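Local atomic coordinates of SusD superfamily protein (Parabacteroides distasonis, PDB entry 3OTN), a protein that probably binds carbohydrate or another nutrient at the outer membrane. Residues A21-A26 with A116-M121; T230-Y235 with G247-Q252; V357-D362 with F416-E421. All blocks are in the same frame, centred on the assembly; numbering follows the deposited sequence.

Interaction 1. Residues A21-A26 with A116-M121. With ACT (acetate ion), chain F; ACT (acetate ion), chain G; EDO (1,2-ethanediol), chain T.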
loop_
_atom_site.group_PDB
_atom_site.type_symbol
_atom_site.label_atom_id
_atom_site.label_comp_id
_atom_site.label_asym_id
_atom_site.label_seq_id
_atom_site.Cartn_x
_atom_site.Cartn_y
_atom_site.Cartn_z
ATOM N N ALA A 21 -9.794 11.900 21.452
ATOM C CA ALA A 21 -9.686 12.883 20.376
ATOM C C ALA A 21 -8.220 13.071 19.943
ATOM O O ALA A 21 -7.914 13.070 18.740
ATOM C CB ALA A 21 -10.348 14.238 20.782
ATOM N N LEU A 22 -7.316 13.188 20.899
ATOM C CA LEU A 22 -5.870 13.259 20.589
ATOM C C LEU A 22 -5.426 12.019 19.822
ATOM O O LEU A 22 -4.736 12.128 18.807
ATOM C CB LEU A 22 -5.035 13.358 21.870
ATOM C CG LEU A 22 -5.055 14.687 22.603
ATOM C CD1 LEU A 22 -4.562 14.448 24.047
ATOM C CD2 LEU A 22 -4.210 15.750 21.832
ATOM N N THR A 23 -5.847 10.839 20.301
ATOM C CA THR A 23 -5.500 9.553 19.663
ATOM C C THR A 23 -6.057 9.477 18.265
ATOM O O THR A 23 -5.322 9.133 17.316
ATOM C CB THR A 23 -5.997 8.391 20.484
ATOM O OG1 THR A 23 -5.466 8.551 21.809
ATOM C CG2 THR A 23 -5.586 7.019 19.888
ATOM N N ASN A 24 -7.324 9.860 18.121
ATOM C CA ASN A 24 -7.971 9.887 16.801
ATOM C C ASN A 24 -7.313 10.851 15.804
ATOM O O ASN A 24 -7.298 10.593 14.606
ATOM C CB ASN A 24 -9.477 10.201 16.950
ATOM C CG ASN A 24 -10.299 9.011 17.502
ATOM O OD1 ASN A 24 -9.892 7.845 17.413
ATOM N ND2 ASN A 24 -11.480 9.317 18.059
ATOM N N SER A 25 -6.709 11.926 16.307
ATOM C CA SER A 25 -6.061 12.925 15.440
ATOM C C SER A 25 -4.941 12.267 14.615
ATOM O O SER A 25 -4.659 12.692 13.493
ATOM C CB SER A 25 -5.542 14.145 16.268
ATOM O OG SER A 25 -4.328 13.841 16.984
ATOM N N ALA A 26 -4.356 11.194 15.149
ATOM C CA ALA A 26 -3.276 10.455 14.475
ATOM C C ALA A 26 -3.740 9.721 13.227
ATOM O O ALA A 26 -2.951 9.531 12.268
ATOM C CB ALA A 26 -2.580 9.465 15.460
ATOM N N ALA A 116 0.214 3.734 22.203
ATOM C CA ALA A 116 0.631 2.682 21.258
ATOM C C ALA A 116 0.039 2.908 19.857
ATOM O O ALA A 116 0.690 2.652 18.839
ATOM C CB ALA A 116 0.263 1.271 21.799
ATOM N N GLU A 117 -1.204 3.359 19.789
ATOM C CA GLU A 117 -1.850 3.594 18.487
ATOM C C GLU A 117 -1.093 4.727 17.743
ATOM O O GLU A 117 -0.870 4.663 16.541
ATOM C CB GLU A 117 -3.329 3.967 18.660
ATOM C CG GLU A 117 -4.212 2.870 19.275
ATOM C CD GLU A 117 -5.665 3.286 19.467
ATOM O OE1 GLU A 117 -6.253 3.934 18.578
ATOM O OE2 GLU A 117 -6.228 2.961 20.524
ATOM N N VAL A 118 -0.753 5.767 18.480
ATOM C CA VAL A 118 -0.087 6.956 17.959
ATOM C C VAL A 118 1.331 6.613 17.569
ATOM O O VAL A 118 1.795 7.058 16.521
ATOM C CB VAL A 118 -0.178 8.151 18.960
ATOM C CG1 VAL A 118 0.584 9.438 18.409
ATOM C CG2 VAL A 118 -1.671 8.453 19.253
ATOM N N LYS A 119 2.029 5.810 18.373
ATOM C CA LYS A 119 3.391 5.434 17.993
ATOM C C LYS A 119 3.373 4.559 16.746
ATOM O O LYS A 119 4.238 4.714 15.880
ATOM C CB LYS A 119 4.135 4.739 19.121
ATOM C CG LYS A 119 4.547 5.668 20.239
ATOM C CD LYS A 119 5.059 4.840 21.409
ATOM C CE LYS A 119 5.351 5.703 22.640
ATOM N NZ LYS A 119 5.979 4.864 23.709
ATOM N N PHE A 120 2.407 3.634 16.657
ATOM C CA PHE A 120 2.214 2.857 15.430
ATOM C C PHE A 120 2.082 3.802 14.238
ATOM O O PHE A 120 2.742 3.595 13.217
ATOM C CB PHE A 120 0.993 1.925 15.510
ATOM C CG PHE A 120 0.527 1.400 14.167
ATOM C CD1 PHE A 120 1.031 0.196 13.647
ATOM C CD2 PHE A 120 -0.412 2.095 13.433
ATOM C CE1 PHE A 120 0.601 -0.291 12.410
ATOM C CE2 PHE A 120 -0.825 1.635 12.176
ATOM C CZ PHE A 120 -0.331 0.419 11.678
HETATM N N MSE A 121 1.260 4.855 14.384
HETATM C CA MSE A 121 0.959 5.723 13.253
HETATM C C MSE A 121 2.180 6.528 12.800
HETATM O O MSE A 121 2.378 6.760 11.601
HETATM C CB MSE A 121 -0.210 6.688 13.576
HETATM C CG MSE A 121 -1.119 6.917 12.382
HETATM SE SE MSE A 121 -2.160 5.386 11.918
HETATM C CE MSE A 121 -3.378 5.611 13.382
HETATM C C ACT F . 3.554 3.168 24.994
HETATM O O ACT F . 4.457 2.507 24.410
HETATM O OXT ACT F . 2.413 2.673 24.871
HETATM C CH3 ACT F . 3.811 4.447 25.766
HETATM C C ACT G . -13.262 12.274 17.804
HETATM O O ACT G . -12.892 12.021 18.984
HETATM O OXT ACT G . -12.353 12.503 16.955
HETATM C CH3 ACT G . -14.724 12.248 17.423
HETATM C C1 EDO T . -11.510 6.460 13.507
HETATM O O1 EDO T . -10.498 7.302 14.055
HETATM C C2 EDO T . -10.905 5.346 12.650
HETATM O O2 EDO T . -11.276 4.109 13.228
#
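Val118 holds CG2 anti to its own carbonyl carbon, and this methyl is the branch that reaches segment 21-26, lying 4.0 Å from Ala26 CB. The same CG2 is equally near the backbone of Thr23, so one valine methyl settles between two residues three positions apart on the other chain segment. Thr23 turns CG2 anti to its backbone N, which leaves OG1 beside that nitrogen, where it bonds back to the carbonyl of Ala19 one turn earlier. Its methyl is thereby presented to Glu117: CG2 lies 3.4 Å from Glu117 OE1, the two side chains crossing at about a right angle. The polar end of Glu117 is engaged elsewhere, since OE1 takes a hydrogen bond from Tyr27 OH and a salt bridge from Arg184, which also bonds to Asn24 OD1 and so holds both segments.

One turn further along helix 108-133, the selenomethionine Met121 meets Ala26 through CB and CG. Its CB packs 4.1 Å from Ala26 CB, and CG comes to 3.2 Å from Ala26 O, a tight approach to a carbonyl oxygen that also accepts a hydrogen bond from Tyr125 OH; CE is close to the same carbonyl. The contact joins two parts of the N-terminal helical region, consistent with the TPR-like helical scaffold of SusD-family proteins. No hydrogen bond runs directly between 21-26 and 116-121; methyl and methylene carbons meet one another and two oxygens, Glu117 OE1 and Ala26 O, each bonded elsewhere. Helix 79-100 packs against both partners, Leu100 meeting Thr23 while Cys93 and Leu97 touch Val118. On helix 15-25, Asn24 gives ND2 to an oxygen, 3.2 Å away, of an acetate probably from the crystallisation liquor.

Interaction 2. Residues T230-Y235 with G247-Q252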
loop_
_atom_site.group_PDB
_atom_site.type_symbol
_atom_site.label_atom_id
_atom_site.label_comp_id
_atom_site.label_asym_id
_atom_site.label_seq_id
_atom_site.Cartn_x
_atom_site.Cartn_y
_atom_site.Cartn_z
ATOM N N THR A 230 -8.077 -14.927 8.857
ATOM C CA THR A 230 -8.281 -16.092 8.006
ATOM C C THR A 230 -8.207 -15.626 6.569
ATOM O O THR A 230 -8.514 -14.470 6.275
ATOM C CB THR A 230 -9.675 -16.739 8.239
ATOM O OG1 THR A 230 -10.669 -15.714 8.185
ATOM C CG2 THR A 230 -9.755 -17.408 9.591
ATOM N N LEU A 231 -7.750 -16.506 5.691
ATOM C CA LEU A 231 -7.697 -16.219 4.264
ATOM C C LEU A 231 -9.127 -16.204 3.678
ATOM O O LEU A 231 -9.964 -17.026 4.038
ATOM C CB LEU A 231 -6.852 -17.269 3.545
ATOM C CG LEU A 231 -5.333 -17.191 3.699
ATOM C CD1 LEU A 231 -4.676 -18.404 2.981
ATOM C CD2 LEU A 231 -4.774 -15.882 3.170
ATOM N N PHE A 232 -9.399 -15.264 2.785
ATOM C CA PHE A 232 -10.641 -15.285 2.004
ATOM C C PHE A 232 -10.590 -16.478 1.065
ATOM O O PHE A 232 -9.530 -16.834 0.559
ATOM C CB PHE A 232 -10.781 -14.010 1.134
ATOM C CG PHE A 232 -10.976 -12.755 1.926
ATOM C CD1 PHE A 232 -11.935 -12.690 2.924
ATOM C CD2 PHE A 232 -10.232 -11.620 1.631
ATOM C CE1 PHE A 232 -12.136 -11.505 3.661
ATOM C CE2 PHE A 232 -10.431 -10.430 2.368
ATOM C CZ PHE A 232 -11.365 -10.390 3.374
ATOM N N THR A 233 -11.738 -17.085 0.815
ATOM C CA THR A 233 -11.810 -18.261 -0.050
ATOM C C THR A 233 -11.884 -17.858 -1.498
ATOM O O THR A 233 -11.547 -18.640 -2.373
ATOM C CB THR A 233 -13.010 -19.158 0.326
ATOM O OG1 THR A 233 -14.215 -18.377 0.253
ATOM C CG2 THR A 233 -12.833 -19.657 1.737
ATOM N N ASP A 234 -12.344 -16.646 -1.768
ATOM C CA ASP A 234 -12.327 -16.130 -3.147
ATOM C C ASP A 234 -11.967 -14.647 -3.211
ATOM O O ASP A 234 -11.682 -14.038 -2.186
ATOM C CB ASP A 234 -13.660 -16.434 -3.808
ATOM C CG ASP A 234 -14.789 -15.650 -3.228
ATOM O OD1 ASP A 234 -14.532 -14.717 -2.439
ATOM O OD2 ASP A 234 -15.937 -15.976 -3.596
ATOM N N TYR A 235 -11.988 -14.071 -4.403
ATOM C CA TYR A 235 -11.492 -12.708 -4.625
ATOM C C TYR A 235 -12.533 -11.644 -4.482
ATOM O O TYR A 235 -12.183 -10.489 -4.315
ATOM C CB TYR A 235 -10.839 -12.617 -5.997
ATOM C CG TYR A 235 -9.737 -13.644 -6.118
ATOM C CD1 TYR A 235 -8.633 -13.622 -5.253
ATOM C CD2 TYR A 235 -9.792 -14.644 -7.065
ATOM C CE1 TYR A 235 -7.621 -14.577 -5.349
ATOM C CE2 TYR A 235 -8.789 -15.601 -7.174
ATOM C CZ TYR A 235 -7.700 -15.553 -6.316
ATOM O OH TYR A 235 -6.723 -16.511 -6.438
ATOM N N GLY A 247 -11.955 -10.658 8.256
ATOM C CA GLY A 247 -11.409 -11.695 7.371
ATOM C C GLY A 247 -9.904 -11.546 7.312
ATOM O O GLY A 247 -9.230 -11.727 8.316
ATOM N N GLU A 248 -9.385 -11.121 6.165
ATOM C CA GLU A 248 -7.947 -10.881 6.015
ATOM C C GLU A 248 -7.498 -9.511 6.491
ATOM O O GLU A 248 -6.299 -9.305 6.761
ATOM C CB GLU A 248 -7.534 -11.007 4.562
ATOM C CG GLU A 248 -7.606 -12.409 3.991
ATOM C CD GLU A 248 -6.828 -12.572 2.693
ATOM O OE1 GLU A 248 -5.838 -11.797 2.466
ATOM O OE2 GLU A 248 -7.203 -13.490 1.907
ATOM N N PHE A 249 -8.418 -8.563 6.565
ATOM C CA PHE A 249 -8.010 -7.171 6.694
ATOM C C PHE A 249 -7.504 -6.855 8.101
ATOM O O PHE A 249 -8.194 -7.077 9.095
ATOM C CB PHE A 249 -9.095 -6.206 6.269
ATOM C CG PHE A 249 -9.587 -6.418 4.844
ATOM C CD1 PHE A 249 -8.696 -6.526 3.782
ATOM C CD2 PHE A 249 -10.952 -6.545 4.590
ATOM C CE1 PHE A 249 -9.159 -6.720 2.474
ATOM C CE2 PHE A 249 -11.425 -6.723 3.316
ATOM C CZ PHE A 249 -10.536 -6.812 2.241
ATOM N N ILE A 250 -6.297 -6.299 8.148
ATOM C CA ILE A 250 -5.574 -5.998 9.405
ATOM C C ILE A 250 -5.582 -4.494 9.660
ATOM O O ILE A 250 -5.937 -4.042 10.768
ATOM C CB ILE A 250 -4.111 -6.546 9.341
ATOM C CG1 ILE A 250 -4.126 -8.066 9.201
ATOM C CG2 ILE A 250 -3.321 -6.191 10.631
ATOM C CD1 ILE A 250 -2.771 -8.649 8.825
ATOM N N TYR A 251 -5.218 -3.721 8.650
ATOM C CA TYR A 251 -5.336 -2.257 8.731
ATOM C C TYR A 251 -5.760 -1.680 7.372
ATOM O O TYR A 251 -5.212 -2.050 6.344
ATOM C CB TYR A 251 -4.003 -1.656 9.235
ATOM C CG TYR A 251 -4.202 -0.269 9.740
ATOM C CD1 TYR A 251 -4.841 -0.046 10.954
ATOM C CD2 TYR A 251 -3.814 0.833 8.979
ATOM C CE1 TYR A 251 -5.081 1.259 11.418
ATOM C CE2 TYR A 251 -4.040 2.146 9.432
ATOM C CZ TYR A 251 -4.678 2.356 10.629
ATOM O OH TYR A 251 -4.908 3.631 11.046
ATOM N N GLN A 252 -6.714 -0.757 7.380
ATOM C CA GLN A 252 -7.268 -0.243 6.162
ATOM C C GLN A 252 -7.542 1.248 6.271
ATOM O O GLN A 252 -7.796 1.770 7.345
ATOM C CB GLN A 252 -8.623 -0.936 5.891
ATOM C CG GLN A 252 -8.568 -2.446 5.669
ATOM C CD GLN A 252 -9.804 -2.965 5.001
ATOM O OE1 GLN A 252 -10.875 -3.023 5.621
ATOM N NE2 GLN A 252 -9.679 -3.359 3.721
#
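The Phe232 ring carries Glu248 CG over one face, 3.6 Å above the plane and displaced toward the rim, a CH-pi contact 3.9 Å from the ring centroid. Its edge is turned to the face of Phe249 in an edge-to-face pair, with centroids 5.1 Å apart and planes at 66°. Phe249 is itself covered on both faces: Phe232 CZ lies off-centre over one, and Gln252 NE2 stands over the centre of the other, 3.2 Å above the plane.

Glu248 runs obliquely across Phe232, its chain extended beyond CG, and brings its carboxylate to the backbone of 230-235. There Phe232 N donates to Glu248 OE2 over 3.0 Å, a nearly straight bond (161°) that uses the anti lone pair. The same oxygen is bridged by Arg392, while OE1 binds Thr361 OG1 and Arg359, so both oxygens of this buried carboxylate are satisfied. Leu231 CD2 packs against OE2. At the start of the contact, a long, weak bond joins Thr230 N to Gly247 O. Gly247, with positive phi, sets its CA 3.8 Å from Phe232 CE1.

Phe249 opens strand 249-253, the central strand of a small antiparallel sheet with a classic beta bulge at Ile250 and Tyr251 opposite Tyr358. The loop 230-235 is thus fastened beside the entry to this strand, with Leu231 resting on helices 360-375 and 380-392.

Interaction 3. Residues V357-D362 with F416-E421. With EDO (1,2-ethanediol), chain S.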
loop_
_atom_site.group_PDB
_atom_site.type_symbol
_atom_site.label_atom_id
_atom_site.label_comp_id
_atom_site.label_asym_id
_atom_site.label_seq_id
_atom_site.Cartn_x
_atom_site.Cartn_y
_atom_site.Cartn_z
ATOM N N VAL A 357 -4.256 -1.330 3.806
ATOM C CA VAL A 357 -2.839 -1.057 4.059
ATOM C C VAL A 357 -2.117 -2.396 4.340
ATOM O O VAL A 357 -1.062 -2.653 3.767
ATOM C CB VAL A 357 -2.658 -0.053 5.243
ATOM C CG1 VAL A 357 -1.193 0.110 5.620
ATOM C CG2 VAL A 357 -3.278 1.283 4.885
ATOM N N TYR A 358 -2.668 -3.223 5.224
ATOM C CA TYR A 358 -2.182 -4.618 5.419
ATOM C C TYR A 358 -3.346 -5.585 5.448
ATOM O O TYR A 358 -4.334 -5.343 6.142
ATOM C CB TYR A 358 -1.357 -4.800 6.713
ATOM C CG TYR A 358 0.004 -4.188 6.593
ATOM C CD1 TYR A 358 0.966 -4.768 5.794
ATOM C CD2 TYR A 358 0.312 -2.994 7.229
ATOM C CE1 TYR A 358 2.208 -4.177 5.617
ATOM C CE2 TYR A 358 1.550 -2.401 7.060
ATOM C CZ TYR A 358 2.489 -3.010 6.257
ATOM O OH TYR A 358 3.690 -2.431 6.060
ATOM N N ARG A 359 -3.215 -6.685 4.722
ATOM C CA ARG A 359 -4.132 -7.809 4.809
ATOM C C ARG A 359 -3.336 -9.103 5.016
ATOM O O ARG A 359 -2.143 -9.153 4.820
ATOM C CB ARG A 359 -5.050 -7.887 3.593
ATOM C CG ARG A 359 -4.397 -8.251 2.257
ATOM C CD ARG A 359 -5.468 -8.247 1.217
ATOM N NE ARG A 359 -5.034 -8.523 -0.167
ATOM C CZ ARG A 359 -5.238 -9.658 -0.839
ATOM N NH1 ARG A 359 -5.818 -10.708 -0.257
ATOM N NH2 ARG A 359 -4.890 -9.743 -2.139
ATOM N N TYR A 360 -4.011 -10.127 5.488
ATOM C CA TYR A 360 -3.359 -11.379 5.880
ATOM C C TYR A 360 -2.566 -12.054 4.781
ATOM O O TYR A 360 -1.478 -12.605 5.054
ATOM C CB TYR A 360 -4.427 -12.324 6.415
ATOM C CG TYR A 360 -3.971 -13.539 7.179
ATOM C CD1 TYR A 360 -3.047 -13.440 8.200
ATOM C CD2 TYR A 360 -4.580 -14.760 6.959
ATOM C CE1 TYR A 360 -2.705 -14.546 8.942
ATOM C CE2 TYR A 360 -4.248 -15.871 7.693
ATOM C CZ TYR A 360 -3.318 -15.759 8.680
ATOM O OH TYR A 360 -2.979 -16.858 9.392
ATOM N N THR A 361 -3.056 -12.014 3.543
ATOM C CA THR A 361 -2.273 -12.632 2.427
ATOM C C THR A 361 -0.847 -12.070 2.317
ATOM O O THR A 361 0.116 -12.832 2.172
ATOM C CB THR A 361 -2.990 -12.566 1.064
ATOM O OG1 THR A 361 -4.191 -13.333 1.121
ATOM C CG2 THR A 361 -2.096 -13.125 -0.080
ATOM N N ASP A 362 -0.720 -10.750 2.437
ATOM C CA ASP A 362 0.565 -10.044 2.417
ATOM C C ASP A 362 1.434 -10.527 3.577
ATOM O O ASP A 362 2.594 -10.851 3.388
ATOM C CB ASP A 362 0.297 -8.540 2.553
ATOM C CG ASP A 362 1.524 -7.640 2.305
ATOM O OD1 ASP A 362 2.673 -8.095 2.011
ATOM O OD2 ASP A 362 1.290 -6.402 2.395
ATOM N N PHE A 416 1.296 -11.609 -8.403
ATOM C CA PHE A 416 0.027 -12.083 -8.919
ATOM C C PHE A 416 -1.149 -11.851 -7.984
ATOM O O PHE A 416 -2.242 -11.522 -8.472
ATOM C CB PHE A 416 0.094 -13.536 -9.333
ATOM C CG PHE A 416 1.097 -13.818 -10.470
ATOM C CD1 PHE A 416 1.141 -13.018 -11.621
ATOM C CD2 PHE A 416 1.940 -14.899 -10.394
ATOM C CE1 PHE A 416 2.055 -13.304 -12.657
ATOM C CE2 PHE A 416 2.851 -15.194 -11.426
ATOM C CZ PHE A 416 2.894 -14.390 -12.553
ATOM N N ASP A 417 -0.953 -12.064 -6.688
ATOM C CA ASP A 417 -2.036 -11.969 -5.707
ATOM C C ASP A 417 -2.245 -10.560 -5.176
ATOM O O ASP A 417 -3.391 -10.155 -4.915
ATOM C CB ASP A 417 -1.814 -12.924 -4.523
ATOM C CG ASP A 417 -3.070 -13.676 -4.141
ATOM O OD1 ASP A 417 -3.570 -14.374 -5.044
ATOM O OD2 ASP A 417 -3.561 -13.553 -2.983
ATOM N N LEU A 418 -1.146 -9.823 -5.000
ATOM C CA LEU A 418 -1.217 -8.462 -4.467
ATOM C C LEU A 418 -1.149 -7.327 -5.509
ATOM O O LEU A 418 -0.939 -6.167 -5.154
ATOM C CB LEU A 418 -0.122 -8.276 -3.410
ATOM C CG LEU A 418 -0.031 -9.421 -2.377
ATOM C CD1 LEU A 418 1.143 -9.170 -1.434
ATOM C CD2 LEU A 418 -1.351 -9.524 -1.604
ATOM N N CYS A 419 -1.317 -7.632 -6.790
ATOM C CA CYS A 419 -1.183 -6.598 -7.802
ATOM C C CYS A 419 -2.147 -5.435 -7.594
ATOM O O CYS A 419 -3.303 -5.646 -7.247
ATOM C CB CYS A 419 -1.395 -7.162 -9.210
ATOM S SG CYS A 419 -2.942 -8.125 -9.447
ATOM N N TYR A 420 -1.640 -4.226 -7.851
ATOM C CA TYR A 420 -2.390 -2.987 -7.825
ATOM C C TYR A 420 -2.868 -2.605 -6.441
ATOM O O TYR A 420 -3.823 -1.831 -6.322
ATOM C CB TYR A 420 -3.531 -3.007 -8.861
ATOM C CG TYR A 420 -2.989 -3.429 -10.239
ATOM C CD1 TYR A 420 -2.016 -2.668 -10.875
ATOM C CD2 TYR A 420 -3.401 -4.597 -10.847
ATOM C CE1 TYR A 420 -1.485 -3.053 -12.107
ATOM C CE2 TYR A 420 -2.862 -5.003 -12.085
ATOM C CZ TYR A 420 -1.904 -4.216 -12.699
ATOM O OH TYR A 420 -1.358 -4.570 -13.925
ATOM N N GLU A 421 -2.198 -3.141 -5.412
ATOM C CA GLU A 421 -2.494 -2.852 -3.990
ATOM C C GLU A 421 -1.399 -2.032 -3.320
ATOM O O GLU A 421 -1.308 -1.998 -2.087
ATOM C CB GLU A 421 -2.680 -4.173 -3.215
ATOM C CG GLU A 421 -3.891 -4.991 -3.588
ATOM C CD GLU A 421 -3.993 -6.338 -2.802
ATOM O OE1 GLU A 421 -3.850 -6.346 -1.572
ATOM O OE2 GLU A 421 -4.213 -7.381 -3.437
HETATM C C1 EDO S . -1.314 -20.815 7.790
HETATM O O1 EDO S . -0.945 -22.073 7.213
HETATM C C2 EDO S . -2.353 -20.132 6.909
HETATM O O2 EDO S . -3.232 -19.352 7.731
HETATM O O HOH W 1 -6.002 -12.319 -2.945
#
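Arg359 NH2 donates to Glu421 OE2 over 2.8 Å, and the same nitrogen donates to a water 2.9 Å away. Alongside, Arg359 NE meets Glu421 OE1 at 2.8 Å in an almost linear bond (173°). The guanidinium therefore grips the carboxylate side-on, one nitrogen to each oxygen, both partners lying close to the guanidinium plane. The two flat groups are nearly coplanar, 25° apart, although the side chains cross at about a right angle. OE2 is approached through its syn lone pair, and OE1 also on its syn side.

Arg359 puts CG between its backbone N and carbonyl carbon (chi1 68°), and the chain then extends from CG to NE across to Glu421. The water relays the arginine to Asp417, donating to OD2 at 2.7 Å, while NH2 itself remains 4.1 Å from that oxygen. Leu418 CD2 lies over one face of the guanidinium, 3.6 Å from NH2. Its other methyl, CD1, lies against Asp362, nearest OD1, the two side chains crossing at about a right angle, and Thr361 CG2 packs 3.3 Å from Asp417 OD2.

Arg359 occupies the N-cap position of helix 360-375, at the end of strand 358-359. Its partner Glu421 closes a type II beta turn from Leu418 to Glu421, following helix 403-418. The contact thus ties a strand-to-helix junction to this turn in the buried interior.

Further charges extend the network: Lys338 on Glu421, Arg301 and Arg392 on Asp417, and Glu248 on Arg359. Asp362, with Lys423 and Arg414, forms a separate cluster next to it. With cations and carboxylates alternating in the network, burial of the charges is probably compensated in large part, and the surrounding cations would be expected to favour ionised carboxylates.

Overall arrangement
Interactions 2 and 3 form one continuous region, their centres 9 Å apart, because strands 249-253 and 358-359 are neighbours in the same sheet. Glu248 links them: beside its side-chain tie to Thr361, its backbone O is 2.7 Å from Tyr360 N, a probable hydrogen bond. Interaction 1 stands apart in the N-terminal helices, about 24 Å from interaction 2 and 25 Å from interaction 3, centre to centre. It still touches 247-252 through Tyr251, whose OH lies 3.4 Å from Met121 SE and whose ring meets Phe120 edge-to-face. The small sheet thus adjoins both the N-terminal helices and the charged interior of 357-362 with 416-421.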